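Local coordinates for Cys-Gly metallodipeptidase DUG1 (Saccharomyces cerevisiae, PDB 4G1P), which hydrolyses the dipeptide Cys-Gly as a zinc-dependent M20-family homodimer and serves as the catalytic component of the complex that degrades glutathione, at residues Asp308-Met311 / His312-Tyr316; Arg348-Pro351 / Asp352-Ser355; Lys357-Ser360 / Leu361-His365; Ile423-Thr426 / Leu427-Gln430. All blocks are in the same frame, centred on the assembly; numbering follows the deposited sequence.

In the fold
Along the chain, contacts 1, 2, 3 and 4 follow in series. Contact 1 ends helix 306-314. Contact 2 is the turn between strand 340-349 and helix 355-371, whose first turns form contact 3. V350 of contact 2 packs on R315 and Y316 of contact 1, centres about 14 Å apart; T349 and M353 pack on L358 of contact 3, centres about 13 Å apart. Contact 4 starts helix 426-433 between the branched five-strand sheet and the six-strand sheet, its nearest atoms about 6 Å from contact 2. R348 of contact 2 bonds the bound cysteine, and P424 of contact 4 lies near the bound glycine and cysteine; contacts 1 and 3 lie away from the annotated sites.

Contact 1: Asp308-Met311 / His312-Tyr316; sequences DILM and HRWRY
L310 and W314 lie side by side on the buried side of the C-terminal turns of helix 306-314. L310 CD2 sits over the six-membered ring of W314, 4.2 Å from its centroid, a CH-pi contact. Next to it, I309 CG2 packs on R313 CD at 3.9 Å; F287 and L292 back this pair, and V240 and I236 of the second subunit close over I309 and R313 respectively. The flank of D308 and H312 is only partly open, since G239 of the second subunit packs on H312. Here D308 O takes two donors from opposite faces of its carbonyl plane: H312 N, and H312 ND1 at 3.2 Å. H312 CG lies beside its own backbone N (chi1 -79°), which turns the imidazole back toward that carbonyl, and the H312 ring stacks on Y303. Replacing H312 by alanine would probably leave D308 O with the backbone donor alone and Y303 without its stacking partner. Beyond W314 the chain leaves the helix, and R315 forms a salt bridge with E278. M311 O closes the end, accepting R315 N at 2.9 Å and Y316 N at 3.0 Å.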
loop_
_atom_site.group_PDB
_atom_site.type_symbol
_atom_site.label_atom_id
_atom_site.label_comp_id
_atom_site.label_asym_id
_atom_site.label_seq_id
_atom_site.Cartn_x
_atom_site.Cartn_y
_atom_site.Cartn_z
ATOM N N ASP A 308 7.388 33.225 -7.383
ATOM C CA ASP A 308 7.529 32.235 -6.325
ATOM C C ASP A 308 7.211 30.830 -6.802
ATOM O O ASP A 308 7.982 29.898 -6.552
ATOM C CB ASP A 308 6.654 32.599 -5.134
ATOM C CG ASP A 308 7.255 33.708 -4.300
ATOM O OD1 ASP A 308 8.504 33.716 -4.147
ATOM O OD2 ASP A 308 6.476 34.563 -3.810
ATOM N N ILE A 309 6.076 30.684 -7.479
ATOM C CA ILE A 309 5.707 29.406 -8.057
ATOM C C ILE A 309 6.840 28.916 -8.947
ATOM O O ILE A 309 7.258 27.762 -8.862
ATOM C CB ILE A 309 4.440 29.509 -8.897
ATOM C CG1 ILE A 309 3.266 29.981 -8.043
ATOM C CG2 ILE A 309 4.121 28.170 -9.512
ATOM C CD1 ILE A 309 2.074 30.468 -8.848
ATOM N N LEU A 310 7.364 29.807 -9.783
ATOM C CA LEU A 310 8.382 29.388 -10.728
ATOM C C LEU A 310 9.666 28.995 -10.007
ATOM O O LEU A 310 10.250 27.946 -10.292
ATOM C CB LEU A 310 8.618 30.448 -11.808
ATOM C CG LEU A 310 7.411 30.804 -12.690
ATOM C CD1 LEU A 310 7.710 32.009 -13.563
ATOM C CD2 LEU A 310 6.947 29.632 -13.548
ATOM N N MET A 311 10.085 29.811 -9.049
ATOM C CA MET A 311 11.349 29.550 -8.372
ATOM C C MET A 311 11.308 28.332 -7.461
ATOM O O MET A 311 12.319 27.643 -7.281
ATOM C CB MET A 311 11.837 30.786 -7.620
ATOM C CG MET A 311 12.384 31.859 -8.552
ATOM S SD MET A 311 13.280 33.118 -7.649
ATOM C CE MET A 311 12.058 33.550 -6.413
ATOM N N HIS A 312 10.136 28.056 -6.907
ATOM C CA HIS A 312 9.985 26.871 -6.088
ATOM C C HIS A 312 9.774 25.587 -6.900
ATOM O O HIS A 312 10.026 24.497 -6.389
ATOM C CB HIS A 312 8.927 27.077 -5.000
ATOM C CG HIS A 312 9.443 27.853 -3.829
ATOM N ND1 HIS A 312 9.131 29.179 -3.614
ATOM C CD2 HIS A 312 10.298 27.503 -2.840
ATOM C CE1 HIS A 312 9.756 29.604 -2.532
ATOM N NE2 HIS A 312 10.471 28.607 -2.044
ATOM N N ARG A 313 9.342 25.711 -8.159
ATOM C CA ARG A 313 9.399 24.571 -9.081
ATOM C C ARG A 313 10.792 24.357 -9.648
ATOM O O ARG A 313 11.164 23.232 -9.938
ATOM C CB ARG A 313 8.486 24.756 -10.284
ATOM C CG ARG A 313 7.048 24.977 -9.973
ATOM C CD ARG A 313 6.338 25.434 -11.230
ATOM N NE ARG A 313 6.182 24.336 -12.172
ATOM C CZ ARG A 313 5.022 23.992 -12.706
ATOM N NH1 ARG A 313 3.937 24.679 -12.397
ATOM N NH2 ARG A 313 4.949 22.976 -13.555
ATOM N N TRP A 314 11.551 25.435 -9.840
ATOM C CA TRP A 314 12.765 25.348 -10.662
ATOM C C TRP A 314 14.106 25.336 -9.935
ATOM O O TRP A 314 15.024 24.634 -10.356
ATOM C CB TRP A 314 12.794 26.458 -11.713
ATOM C CG TRP A 314 11.715 26.369 -12.737
ATOM C CD1 TRP A 314 10.881 25.314 -12.960
ATOM C CD2 TRP A 314 11.336 27.389 -13.675
ATOM N NE1 TRP A 314 10.006 25.616 -13.971
ATOM C CE2 TRP A 314 10.265 26.881 -14.431
ATOM C CE3 TRP A 314 11.802 28.686 -13.945
ATOM C CZ2 TRP A 314 9.653 27.618 -15.451
ATOM C CZ3 TRP A 314 11.191 29.419 -14.950
ATOM C CH2 TRP A 314 10.128 28.883 -15.690
ATOM N N ARG A 315 14.246 26.127 -8.875
ATOM C CA ARG A 315 15.588 26.372 -8.347
ATOM C C ARG A 315 15.719 26.297 -6.836
ATOM O O ARG A 315 16.811 26.452 -6.315
ATOM C CB ARG A 315 16.153 27.702 -8.875
ATOM C CG ARG A 315 15.343 28.926 -8.494
ATOM C CD ARG A 315 16.000 29.672 -7.348
ATOM N NE ARG A 315 17.398 29.950 -7.637
ATOM C CZ ARG A 315 18.376 29.862 -6.742
ATOM N NH1 ARG A 315 18.099 29.516 -5.493
ATOM N NH2 ARG A 315 19.634 30.125 -7.091
ATOM N N TYR A 316 14.612 26.057 -6.143
ATOM C CA TYR A 316 14.666 25.686 -4.724
ATOM C C TYR A 316 14.335 24.207 -4.597
ATOM O O TYR A 316 13.482 23.710 -5.321
ATOM C CB TYR A 316 13.691 26.530 -3.894
ATOM C CG TYR A 316 14.125 27.977 -3.765
ATOM C CD1 TYR A 316 15.452 28.299 -3.498
ATOM C CD2 TYR A 316 13.223 29.019 -3.932
ATOM C CE1 TYR A 316 15.863 29.616 -3.380
ATOM C CE2 TYR A 316 13.629 30.337 -3.820
ATOM C CZ TYR A 316 14.953 30.627 -3.541
ATOM O OH TYR A 316 15.375 31.934 -3.425
#

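Contact 2: Arg348-Pro351 / Asp352-Ser355; sequences RTVP and DMDS. With CYS (cysteine), chain E.
M353 folds back over T349 and V350, closing the turn that leads from strand 340-349 to helix 355-371. In the middle of the turn the P351-D352 peptide is cis, and M353 N bonds V350 O at 2.8 Å. From there the methionine side chain retraces the incoming strand. Its CB and CG both lie against V350 O, with M353 CG at 3.3 Å from V350 O. SD comes next, M353 SD meeting V350 N at 3.4 Å in a weak but straight N-H...S hydrogen bond, and touching V350 CG2 on the side. A bend at chi3 of M353 (62°) then carries M353 CE on to T349, 3.9 Å from T349 CG2. At the strand end the chain faces the active site: R348 points the opposite way from this packing, and R348 NH1 donates to O of the bound cysteine at 2.9 Å, nearly straight (168°). The carbonyl carbon of that cysteine lies in the guanidinium plane, at its edge. NH2 is held from across the dimer by S234 OG of the second subunit, so the second subunit helps position the arginine that binds the cysteine. The turn is lodged between helix 267-270, where I267 and M270 meet M353, and strand 378-391, where Y389 touches T349, P351 and D352.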
loop_
_atom_site.group_PDB
_atom_site.type_symbol
_atom_site.label_atom_id
_atom_site.label_comp_id
_atom_site.label_asym_id
_atom_site.label_seq_id
_atom_site.Cartn_x
_atom_site.Cartn_y
_atom_site.Cartn_z
ATOM N N ARG A 348 14.087 16.817 -4.563
ATOM C CA ARG A 348 14.481 17.414 -5.830
ATOM C C ARG A 348 15.677 18.318 -5.598
ATOM O O ARG A 348 15.599 19.283 -4.847
ATOM C CB ARG A 348 13.319 18.198 -6.436
ATOM C CG ARG A 348 12.122 17.324 -6.831
ATOM C CD ARG A 348 12.417 16.435 -8.028
ATOM N NE ARG A 348 11.357 15.454 -8.222
ATOM C CZ ARG A 348 11.266 14.615 -9.255
ATOM N NH1 ARG A 348 12.155 14.644 -10.248
ATOM N NH2 ARG A 348 10.252 13.754 -9.302
ATOM N N THR A 349 16.799 17.996 -6.225
ATOM C CA THR A 349 18.011 18.764 -5.983
ATOM C C THR A 349 18.208 19.913 -6.972
ATOM O O THR A 349 17.770 19.858 -8.117
ATOM C CB THR A 349 19.242 17.864 -5.987
ATOM O OG1 THR A 349 19.446 17.363 -7.304
ATOM C CG2 THR A 349 19.034 16.686 -5.044
ATOM N N VAL A 350 18.865 20.962 -6.499
ATOM C CA VAL A 350 19.169 22.130 -7.300
ATOM C C VAL A 350 20.635 22.443 -7.094
ATOM O O VAL A 350 21.272 21.864 -6.213
ATOM C CB VAL A 350 18.354 23.325 -6.826
ATOM C CG1 VAL A 350 16.858 23.049 -6.984
ATOM C CG2 VAL A 350 18.705 23.647 -5.387
ATOM N N PRO A 351 21.199 23.350 -7.908
ATOM C CA PRO A 351 22.547 23.789 -7.537
ATOM C C PRO A 351 22.501 24.611 -6.236
ATOM O O PRO A 351 21.546 25.355 -6.008
ATOM C CB PRO A 351 22.964 24.652 -8.725
ATOM C CG PRO A 351 21.670 25.106 -9.333
ATOM C CD PRO A 351 20.748 23.958 -9.174
ATOM N N ASP A 352 23.509 24.458 -5.385
ATOM C CA ASP A 352 24.633 23.575 -5.662
ATOM C C ASP A 352 24.645 22.390 -4.707
ATOM O O ASP A 352 25.624 22.189 -4.000
ATOM C CB ASP A 352 25.955 24.338 -5.511
ATOM C CG ASP A 352 25.897 25.749 -6.093
ATOM O OD1 ASP A 352 25.516 25.906 -7.275
ATOM O OD2 ASP A 352 26.222 26.704 -5.353
ATOM N N MET A 353 23.572 21.602 -4.686
ATOM C CA MET A 353 23.479 20.477 -3.752
ATOM C C MET A 353 24.325 19.277 -4.188
ATOM O O MET A 353 24.182 18.790 -5.304
ATOM C CB MET A 353 22.017 20.064 -3.575
ATOM C CG MET A 353 21.169 21.144 -2.954
ATOM S SD MET A 353 19.399 20.852 -3.095
ATOM C CE MET A 353 19.249 19.322 -2.165
ATOM N N ASP A 354 25.220 18.814 -3.319
ATOM C CA ASP A 354 26.003 17.613 -3.608
ATOM C C ASP A 354 25.220 16.363 -3.204
ATOM O O ASP A 354 24.680 16.298 -2.097
ATOM C CB ASP A 354 27.354 17.655 -2.880
ATOM C CG ASP A 354 28.177 16.383 -3.088
ATOM O OD1 ASP A 354 28.316 15.919 -4.240
ATOM O OD2 ASP A 354 28.679 15.829 -2.088
ATOM N N SER A 355 25.167 15.378 -4.098
ATOM C CA SER A 355 24.396 14.160 -3.867
ATOM C C SER A 355 24.818 13.488 -2.565
ATOM O O SER A 355 24.000 13.310 -1.649
ATOM C CB SER A 355 24.556 13.191 -5.044
ATOM O OG SER A 355 23.708 12.056 -4.911
HETATM N N CYS E . 10.628 10.229 -13.281
HETATM C CA CYS E . 11.234 10.412 -11.978
HETATM C C CYS E . 11.126 11.887 -11.582
HETATM O O CYS E . 11.556 12.773 -12.320
HETATM C CB CYS E . 12.683 9.920 -11.979
HETATM S SG CYS E . 13.498 10.046 -10.416
#

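Contact 3: Lys357-Ser360 / Leu361-His365; sequences KLTS and LVQKH
The first turns of helix 355-371 bring L358 and V362 together on the face that packs against the branched sheet. L358 CD1 meets V362 CG2 at 4.1 Å, the two side chains lying across each other one turn apart. In L358 the CG is placed away from the backbone N (chi1 175°), which carries CD1 toward V362, while CD2 turns to T349 and M353. Y221 and I347 of the sheet touch both L358 and V362. Beside them T359 and Q363 lie side by side, pointing the same way. T359 CG2 lies 3.9 Å from Q363 NE2, while T359 OG1 is turned to Y221 OH, its hydrogen-bond partner on strand 210-226. Helix and sheet together have the alpha/beta layout seen in the lid domain of M20 peptidases, where helices cover one face of a sheet. The helix begins with D354 at the N-cap, whose OD2 accepts K357 N. Regular backbone bonds follow, among them L361 N to K357 O at 2.8 Å and K364 N to S360 O at 2.8 Å. On the exposed flank K357 is extended through CE, bends at chi4 and brings K357 NZ to 3.9 Å from L361 CD1, its chain passing across that leucine. Nearer the backbone, K357 CG approaches the same L361 CD1 methyl at 4.1 Å. S360 and K364 lie on the solvent side, where K364 CB passes 3.3 Å from S360 O.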
loop_
_atom_site.group_PDB
_atom_site.type_symbol
_atom_site.label_atom_id
_atom_site.label_comp_id
_atom_site.label_asym_id
_atom_site.label_seq_id
_atom_site.Cartn_x
_atom_site.Cartn_y
_atom_site.Cartn_z
ATOM N N LYS A 357 26.727 14.533 0.076
ATOM C CA LYS A 357 26.456 15.298 1.290
ATOM C C LYS A 357 24.970 15.293 1.665
ATOM O O LYS A 357 24.615 15.206 2.840
ATOM C CB LYS A 357 26.978 16.737 1.179
ATOM C CG LYS A 357 26.904 17.500 2.512
ATOM C CD LYS A 357 27.564 18.884 2.442
ATOM C CE LYS A 357 27.418 19.674 3.759
ATOM N NZ LYS A 357 26.317 20.705 3.736
ATOM N N LEU A 358 24.110 15.388 0.659
ATOM C CA LEU A 358 22.681 15.424 0.894
ATOM C C LEU A 358 22.254 14.129 1.561
ATOM O O LEU A 358 21.490 14.132 2.525
ATOM C CB LEU A 358 21.928 15.606 -0.418
ATOM C CG LEU A 358 20.414 15.530 -0.271
ATOM C CD1 LEU A 358 19.937 16.555 0.697
ATOM C CD2 LEU A 358 19.747 15.731 -1.585
ATOM N N THR A 359 22.770 13.024 1.042
ATOM C CA THR A 359 22.474 11.715 1.587
ATOM C C THR A 359 22.946 11.573 3.033
ATOM O O THR A 359 22.241 11.008 3.879
ATOM C CB THR A 359 23.092 10.631 0.713
ATOM O OG1 THR A 359 22.347 10.555 -0.503
ATOM C CG2 THR A 359 23.068 9.276 1.407
ATOM N N SER A 360 24.134 12.093 3.321
ATOM C CA SER A 360 24.624 12.082 4.682
ATOM C C SER A 360 23.703 12.898 5.558
ATOM O O SER A 360 23.333 12.466 6.653
ATOM C CB SER A 360 26.035 12.640 4.760
ATOM O OG SER A 360 26.950 11.738 4.172
ATOM N N LEU A 361 23.322 14.074 5.077
ATOM C CA LEU A 361 22.488 14.951 5.885
ATOM C C LEU A 361 21.166 14.269 6.182
ATOM O O LEU A 361 20.634 14.391 7.280
ATOM C CB LEU A 361 22.246 16.273 5.176
ATOM C CG LEU A 361 23.475 17.168 5.058
ATOM C CD1 LEU A 361 23.211 18.305 4.053
ATOM C CD2 LEU A 361 23.894 17.711 6.433
ATOM N N VAL A 362 20.656 13.544 5.188
ATOM C CA VAL A 362 19.367 12.886 5.282
ATOM C C VAL A 362 19.434 11.744 6.296
ATOM O O VAL A 362 18.554 11.604 7.138
ATOM C CB VAL A 362 18.906 12.379 3.908
ATOM C CG1 VAL A 362 17.796 11.355 4.056
ATOM C CG2 VAL A 362 18.439 13.545 3.049
ATOM N N GLN A 363 20.494 10.952 6.218
ATOM C CA GLN A 363 20.738 9.887 7.172
ATOM C C GLN A 363 20.943 10.413 8.590
ATOM O O GLN A 363 20.373 9.894 9.561
ATOM C CB GLN A 363 21.960 9.090 6.743
ATOM C CG GLN A 363 21.691 8.144 5.605
ATOM C CD GLN A 363 22.959 7.605 4.998
ATOM O OE1 GLN A 363 24.040 8.134 5.243
ATOM N NE2 GLN A 363 22.841 6.545 4.206
ATOM N N LYS A 364 21.776 11.437 8.705
ATOM C CA LYS A 364 22.024 12.056 9.997
ATOM C C LYS A 364 20.713 12.496 10.638
ATOM O O LYS A 364 20.475 12.239 11.813
ATOM C CB LYS A 364 23.007 13.225 9.852
ATOM C CG LYS A 364 23.226 14.062 11.109
ATOM C CD LYS A 364 24.428 15.005 10.939
ATOM C CE LYS A 364 24.314 16.257 11.817
ATOM N NZ LYS A 364 25.139 16.215 13.068
ATOM N N HIS A 365 19.849 13.124 9.850
ATOM C CA HIS A 365 18.582 13.637 10.353
ATOM C C HIS A 365 17.661 12.501 10.789
ATOM O O HIS A 365 17.060 12.544 11.868
ATOM C CB HIS A 365 17.901 14.475 9.276
ATOM C CG HIS A 365 16.499 14.867 9.608
ATOM N ND1 HIS A 365 16.167 16.122 10.065
ATOM C CD2 HIS A 365 15.338 14.174 9.534
ATOM C CE1 HIS A 365 14.862 16.186 10.264
ATOM N NE2 HIS A 365 14.334 15.016 9.951
#

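Contact 4: Ile423-Thr426 / Leu427-Gln430; sequences IPIT and LTFQ
I425 O accepts F429 N at 2.8 Å as a type I beta turn (I423 to T426) runs straight into helix 426-433; the turn itself is closed by T426 N to I423 O at 3.0 Å. The turn follows directly on S422 of the cysteine and glycine pockets, and the side chain of P424 lies about 4 Å from the bound glycine. The main side-chain meeting is I425 with F429, one turn apart and pointing the same way. I425 CD1 arrives at the edge of the ring, near its plane, 3.4 Å from F429 CE2. F429 CG stands beside its own backbone N (chi1 -83°), which leans the ring back toward the turn. I182 of helix 178-185 touches both residues; Y100 touches I425 and L98 touches F429, both from strand 96-102, tying the turn to the six-strand sheet. An alanine in place of F429 would keep the backbone bond but would probably open a gap beside I425 CD1, leaving that methyl and I182 short of packing. Q430 OE1 accepts from W390 NE1 of strand 378-391, whereas T428 OG1 bonds D179 OD1 of helix 178-185. A water joins turn to helix, donating to P424 O at 2.6 Å and to T428 OG1 at 2.7 Å.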
loop_
_atom_site.group_PDB
_atom_site.type_symbol
_atom_site.label_atom_id
_atom_site.label_comp_id
_atom_site.label_asym_id
_atom_site.label_seq_id
_atom_site.Cartn_x
_atom_site.Cartn_y
_atom_site.Cartn_z
ATOM N N ILE A 423 15.739 14.569 -15.659
ATOM C CA ILE A 423 16.163 13.603 -16.652
ATOM C C ILE A 423 17.596 13.261 -16.331
ATOM O O ILE A 423 18.506 13.819 -16.891
ATOM C CB ILE A 423 16.070 14.151 -18.063
ATOM C CG1 ILE A 423 14.668 14.708 -18.328
ATOM C CG2 ILE A 423 16.420 13.066 -19.052
ATOM C CD1 ILE A 423 14.549 15.536 -19.602
ATOM N N PRO A 424 17.792 12.337 -15.395
ATOM C CA PRO A 424 19.088 11.938 -14.847
ATOM C C PRO A 424 20.315 11.975 -15.778
ATOM O O PRO A 424 21.307 12.540 -15.322
ATOM C CB PRO A 424 18.809 10.521 -14.356
ATOM C CG PRO A 424 17.396 10.625 -13.856
ATOM C CD PRO A 424 16.689 11.573 -14.785
ATOM N N ILE A 425 20.292 11.411 -16.989
ATOM C CA ILE A 425 21.544 11.330 -17.770
ATOM C C ILE A 425 21.932 12.583 -18.527
ATOM O O ILE A 425 22.977 12.598 -19.182
ATOM C CB ILE A 425 21.589 10.178 -18.819
ATOM C CG1 ILE A 425 20.203 9.903 -19.388
ATOM C CG2 ILE A 425 22.278 8.932 -18.261
ATOM C CD1 ILE A 425 19.709 11.000 -20.270
ATOM N N THR A 426 21.076 13.601 -18.478
ATOM C CA THR A 426 21.310 14.832 -19.202
ATOM C C THR A 426 22.727 15.365 -18.921
ATOM O O THR A 426 23.469 15.677 -19.845
ATOM C CB THR A 426 20.229 15.885 -18.897
ATOM O OG1 THR A 426 20.537 17.109 -19.585
ATOM C CG2 THR A 426 20.181 16.165 -17.411
ATOM N N LEU A 427 23.128 15.394 -17.656
ATOM C CA LEU A 427 24.461 15.853 -17.295
ATOM C C LEU A 427 25.544 14.916 -17.804
ATOM O O LEU A 427 26.609 15.369 -18.236
ATOM C CB LEU A 427 24.585 15.996 -15.787
ATOM C CG LEU A 427 25.798 16.764 -15.273
ATOM C CD1 LEU A 427 26.006 18.077 -16.035
ATOM C CD2 LEU A 427 25.598 17.035 -13.800
ATOM N N THR A 428 25.274 13.613 -17.754
ATOM C CA THR A 428 26.221 12.636 -18.268
ATOM C C THR A 428 26.440 12.822 -19.767
ATOM O O THR A 428 27.554 12.676 -20.249
ATOM C CB THR A 428 25.799 11.187 -17.956
ATOM O OG1 THR A 428 25.815 10.982 -16.542
ATOM C CG2 THR A 428 26.761 10.201 -18.582
ATOM N N PHE A 429 25.398 13.171 -20.512
ATOM C CA PHE A 429 25.605 13.437 -21.936
ATOM C C PHE A 429 26.519 14.640 -22.135
ATOM O O PHE A 429 27.498 14.590 -22.902
ATOM C CB PHE A 429 24.284 13.632 -22.677
ATOM C CG PHE A 429 23.625 12.338 -23.080
ATOM C CD1 PHE A 429 24.270 11.453 -23.925
ATOM C CD2 PHE A 429 22.349 12.013 -22.630
ATOM C CE1 PHE A 429 23.657 10.261 -24.296
ATOM C CE2 PHE A 429 21.741 10.830 -23.012
ATOM C CZ PHE A 429 22.395 9.956 -23.837
ATOM N N GLN A 430 26.211 15.712 -21.416
ATOM C CA GLN A 430 26.959 16.945 -21.569
ATOM C C GLN A 430 28.431 16.753 -21.272
ATOM O O GLN A 430 29.264 17.069 -22.095
ATOM C CB GLN A 430 26.399 18.020 -20.666
ATOM C CG GLN A 430 27.218 19.270 -20.664
ATOM C CD GLN A 430 26.654 20.289 -19.711
ATOM O OE1 GLN A 430 25.768 21.061 -20.076
ATOM N NE2 GLN A 430 27.148 20.289 -18.472
HETATM O O HOH W 1 23.817 12.123 -15.106
#